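Local atomic coordinates of phosphodiesterase (Pseudomonas aeruginosa, PDB entry 4G75), a protein that probably kills related bacteria as a magnesium-dependent, colicin M-like bacteriocin that hydrolyses the lipid-linked precursor of peptidoglycan. Residues A[90-98]-A[108-116]. Sequence-based numbering, arbitrary orientation.
Sequences FDLPQADYN and TAMNRAQNH. With EDO (1,2-ethanediol), chain N.
Asp91 meets Gln114 and His116 through a carboxylate whose two oxygens are put to different uses. CB leaves helix 81-102 toward residues 108-116, and with CG anti to the carbonyl carbon (chi1 -74°) the carboxylate reaches the end of helix 106-113. CG lies 3.9 Å from CG of Gln114. OD1 offers its syn lone pair to His116, whose NE2 donates from 2.9 Å, almost straight (173°) and within the imidazole plane. A water spans OD1 and the carbonyl O of Ala113, donating to both. OD2 is approached on its anti side by Gln114 NE2 at 3.1 Å, well tilted from the carboxylate plane, and also bonds to Tyr118 OH. So many donors would be expected to favour a charged carboxylate. The Phe90 ring makes an offset edge-to-face contact, its edge toward the face of the His116 ring and the planes nearly perpendicular.

Helices 81-102 and 106-113, joined by a short turn, form a helical hairpin in the helical N-terminal part of the chain, away from the magnesium site; their axes approach to 7.9 Å and run roughly antiparallel (131°). Small residues permit this closeness: Ala113 is a knob in the hole made by Asp91, Gln94, Ala95 and Asn98, its CB 3.6 Å from Ala95 N. Farther along, Asn98 ND2 donates in the carbonyl plane to Ala109 O at 2.9 Å, an oxygen that also accepts the helix bond from Ala113 N. Gln94 NE2 reaches OD1 of the same amide from above its carbonyl plane, and with both ends bonded the flip of the amide is settled, while the aliphatic stem of Arg112 passes beside it toward a salt bridge with Asp104.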
loop_
_atom_site.group_PDB
_atom_site.type_symbol
_atom_site.label_atom_id
_atom_site.label_comp_id
_atom_site.label_asym_id
_atom_site.label_seq_id
_atom_site.Cartn_x
_atom_site.Cartn_y
_atom_site.Cartn_z
ATOM N N PHE A 90 -3.757 -13.644 0.935
ATOM C CA PHE A 90 -5.205 -13.545 1.106
ATOM C C PHE A 90 -5.576 -12.554 2.210
ATOM O O PHE A 90 -6.471 -11.738 2.036
ATOM C CB PHE A 90 -5.786 -14.932 1.420
ATOM C CG PHE A 90 -7.294 -14.970 1.524
ATOM C CD1 PHE A 90 -8.086 -14.971 0.384
ATOM C CD2 PHE A 90 -7.917 -15.062 2.762
ATOM C CE1 PHE A 90 -9.477 -15.037 0.478
ATOM C CE2 PHE A 90 -9.304 -15.129 2.861
ATOM C CZ PHE A 90 -10.085 -15.109 1.717
ATOM N N ASP A 91 -4.882 -12.629 3.342
ATOM C CA ASP A 91 -5.267 -11.883 4.538
ATOM C C ASP A 91 -4.924 -10.402 4.487
ATOM O O ASP A 91 -5.707 -9.560 4.938
ATOM C CB ASP A 91 -4.617 -12.489 5.783
ATOM C CG ASP A 91 -5.259 -13.797 6.200
ATOM O OD1 ASP A 91 -6.395 -14.070 5.757
ATOM O OD2 ASP A 91 -4.624 -14.544 6.973
ATOM N N LEU A 92 -3.746 -10.087 3.957
ATOM C CA LEU A 92 -3.268 -8.710 3.951
ATOM C C LEU A 92 -4.220 -7.691 3.290
ATOM O O LEU A 92 -4.460 -6.622 3.849
ATOM C CB LEU A 92 -1.843 -8.627 3.386
ATOM C CG LEU A 92 -0.761 -9.107 4.367
ATOM C CD1 LEU A 92 0.521 -9.480 3.632
ATOM C CD2 LEU A 92 -0.491 -8.063 5.459
ATOM N N PRO A 93 -4.776 -8.011 2.110
ATOM C CA PRO A 93 -5.693 -7.018 1.531
ATOM C C PRO A 93 -6.961 -6.845 2.355
ATOM O O PRO A 93 -7.549 -5.761 2.351
ATOM C CB PRO A 93 -6.063 -7.617 0.166
ATOM C CG PRO A 93 -5.042 -8.635 -0.115
ATOM C CD PRO A 93 -4.519 -9.134 1.197
ATOM N N GLN A 94 -7.386 -7.899 3.042
ATOM C CA GLN A 94 -8.579 -7.812 3.874
ATOM C C GLN A 94 -8.315 -6.949 5.105
ATOM O O GLN A 94 -9.165 -6.161 5.508
ATOM C CB GLN A 94 -9.074 -9.204 4.279
ATOM C CG GLN A 94 -10.359 -9.181 5.106
ATOM C CD GLN A 94 -11.566 -8.775 4.280
ATOM O OE1 GLN A 94 -11.907 -9.427 3.296
ATOM N NE2 GLN A 94 -12.215 -7.680 4.672
ATOM N N ALA A 95 -7.125 -7.084 5.687
ATOM C CA ALA A 95 -6.731 -6.248 6.816
ATOM C C ALA A 95 -6.720 -4.772 6.410
ATOM O O ALA A 95 -7.203 -3.902 7.136
ATOM C CB ALA A 95 -5.353 -6.663 7.333
ATOM N N ASP A 96 -6.161 -4.491 5.242
ATOM C CA ASP A 96 -6.126 -3.117 4.774
ATOM C C ASP A 96 -7.539 -2.575 4.607
ATOM O O ASP A 96 -7.839 -1.436 5.008
ATOM C CB ASP A 96 -5.365 -2.990 3.457
ATOM C CG ASP A 96 -5.103 -1.542 3.095
ATOM O OD1 ASP A 96 -4.216 -0.937 3.734
ATOM O OD2 ASP A 96 -5.796 -1.012 2.200
ATOM N N TYR A 97 -8.403 -3.389 4.014
ATOM C CA TYR A 97 -9.771 -2.970 3.747
ATOM C C TYR A 97 -10.564 -2.806 5.040
ATOM O O TYR A 97 -11.462 -1.965 5.122
ATOM C CB TYR A 97 -10.480 -3.944 2.808
ATOM C CG TYR A 97 -11.778 -3.379 2.288
ATOM C CD1 TYR A 97 -11.779 -2.290 1.430
ATOM C CD2 TYR A 97 -13.004 -3.914 2.679
ATOM C CE1 TYR A 97 -12.964 -1.747 0.958
ATOM C CE2 TYR A 97 -14.200 -3.377 2.209
ATOM C CZ TYR A 97 -14.167 -2.294 1.347
ATOM O OH TYR A 97 -15.342 -1.744 0.879
ATOM N N ASN A 98 -10.230 -3.595 6.056
ATOM C CA ASN A 98 -10.876 -3.423 7.356
ATOM C C ASN A 98 -10.571 -2.048 7.938
ATOM O O ASN A 98 -11.434 -1.401 8.541
ATOM C CB ASN A 98 -10.450 -4.524 8.333
ATOM C CG ASN A 98 -11.069 -5.867 7.984
ATOM O OD1 ASN A 98 -12.037 -5.931 7.225
ATOM N ND2 ASN A 98 -10.523 -6.940 8.539
ATOM N N THR A 108 -6.909 -4.951 15.431
ATOM C CA THR A 108 -8.276 -5.410 15.193
ATOM C C THR A 108 -8.487 -5.764 13.720
ATOM O O THR A 108 -9.125 -6.759 13.394
ATOM C CB THR A 108 -9.313 -4.360 15.619
ATOM O OG1 THR A 108 -9.200 -4.119 17.027
ATOM C CG2 THR A 108 -10.721 -4.840 15.304
ATOM N N ALA A 109 -7.957 -4.932 12.834
ATOM C CA ALA A 109 -8.112 -5.156 11.407
ATOM C C ALA A 109 -7.534 -6.513 11.011
ATOM O O ALA A 109 -8.148 -7.249 10.250
ATOM C CB ALA A 109 -7.444 -4.031 10.622
HETATM N N MSE A 110 -6.361 -6.845 11.541
HETATM C CA MSE A 110 -5.726 -8.113 11.207
HETATM C C MSE A 110 -6.459 -9.295 11.841
HETATM O O MSE A 110 -6.655 -10.317 11.198
HETATM C CB MSE A 110 -4.258 -8.128 11.620
HETATM C CG MSE A 110 -3.570 -9.448 11.325
HETATM SE SE MSE A 110 -3.481 -9.820 9.402
HETATM C CE MSE A 110 -1.904 -8.715 9.047
ATOM N N ASN A 111 -6.865 -9.163 13.097
ATOM C CA ASN A 111 -7.599 -10.256 13.737
ATOM C C ASN A 111 -8.923 -10.537 13.050
ATOM O O ASN A 111 -9.325 -11.694 12.904
ATOM C CB ASN A 111 -7.802 -9.990 15.228
ATOM C CG ASN A 111 -6.515 -10.114 16.014
ATOM O OD1 ASN A 111 -5.597 -10.821 15.606
ATOM N ND2 ASN A 111 -6.443 -9.422 17.150
ATOM N N ARG A 112 -9.597 -9.479 12.612
ATOM C CA ARG A 112 -10.843 -9.639 11.871
ATOM C C ARG A 112 -10.572 -10.368 10.561
ATOM O O ARG A 112 -11.291 -11.301 10.197
ATOM C CB ARG A 112 -11.508 -8.281 11.610
ATOM C CG ARG A 112 -12.973 -8.381 11.204
ATOM C CD ARG A 112 -13.572 -7.031 10.803
ATOM N NE ARG A 112 -13.409 -5.997 11.828
ATOM C CZ ARG A 112 -14.140 -5.903 12.939
ATOM N NH1 ARG A 112 -15.083 -6.800 13.204
ATOM N NH2 ARG A 112 -13.908 -4.924 13.800
ATOM N N ALA A 113 -9.524 -9.942 9.859
ATOM C CA ALA A 113 -9.136 -10.572 8.609
ATOM C C ALA A 113 -8.769 -12.047 8.785
ATOM O O ALA A 113 -8.977 -12.852 7.877
ATOM C CB ALA A 113 -7.964 -9.799 7.944
ATOM N N GLN A 114 -8.236 -12.404 9.949
ATOM C CA GLN A 114 -7.753 -13.768 10.153
ATOM C C GLN A 114 -8.757 -14.644 10.894
ATOM O O GLN A 114 -8.446 -15.772 11.264
ATOM C CB GLN A 114 -6.382 -13.766 10.848
ATOM C CG GLN A 114 -5.319 -13.068 10.006
ATOM C CD GLN A 114 -3.892 -13.311 10.475
ATOM O OE1 GLN A 114 -3.567 -13.148 11.653
ATOM N NE2 GLN A 114 -3.030 -13.691 9.544
ATOM N N ASN A 115 -9.966 -14.127 11.086
ATOM C CA ASN A 115 -11.015 -14.888 11.753
ATOM C C ASN A 115 -11.715 -15.821 10.772
ATOM O O ASN A 115 -12.891 -15.642 10.451
ATOM C CB ASN A 115 -12.025 -13.949 12.410
ATOM C CG ASN A 115 -12.955 -14.669 13.368
ATOM O OD1 ASN A 115 -12.735 -15.834 13.707
ATOM N ND2 ASN A 115 -14.000 -13.979 13.807
ATOM N N HIS A 116 -10.973 -16.806 10.281
ATOM C CA HIS A 116 -11.517 -17.793 9.361
ATOM C C HIS A 116 -10.740 -19.101 9.452
ATOM O O HIS A 116 -9.704 -19.169 10.111
ATOM C CB HIS A 116 -11.520 -17.258 7.916
ATOM C CG HIS A 116 -10.159 -16.958 7.360
ATOM N ND1 HIS A 116 -9.333 -17.934 6.841
ATOM C CD2 HIS A 116 -9.501 -15.786 7.199
ATOM C CE1 HIS A 116 -8.221 -17.378 6.398
ATOM N NE2 HIS A 116 -8.293 -16.075 6.606
HETATM C C1 EDO N . -9.806 -16.910 15.012
HETATM O O1 EDO N . -9.994 -18.312 14.794
HETATM C C2 EDO N . -8.314 -16.611 15.074
HETATM O O2 EDO N . -7.707 -16.905 13.810
HETATM O O HOH W 1 -8.793 -12.583 5.113
#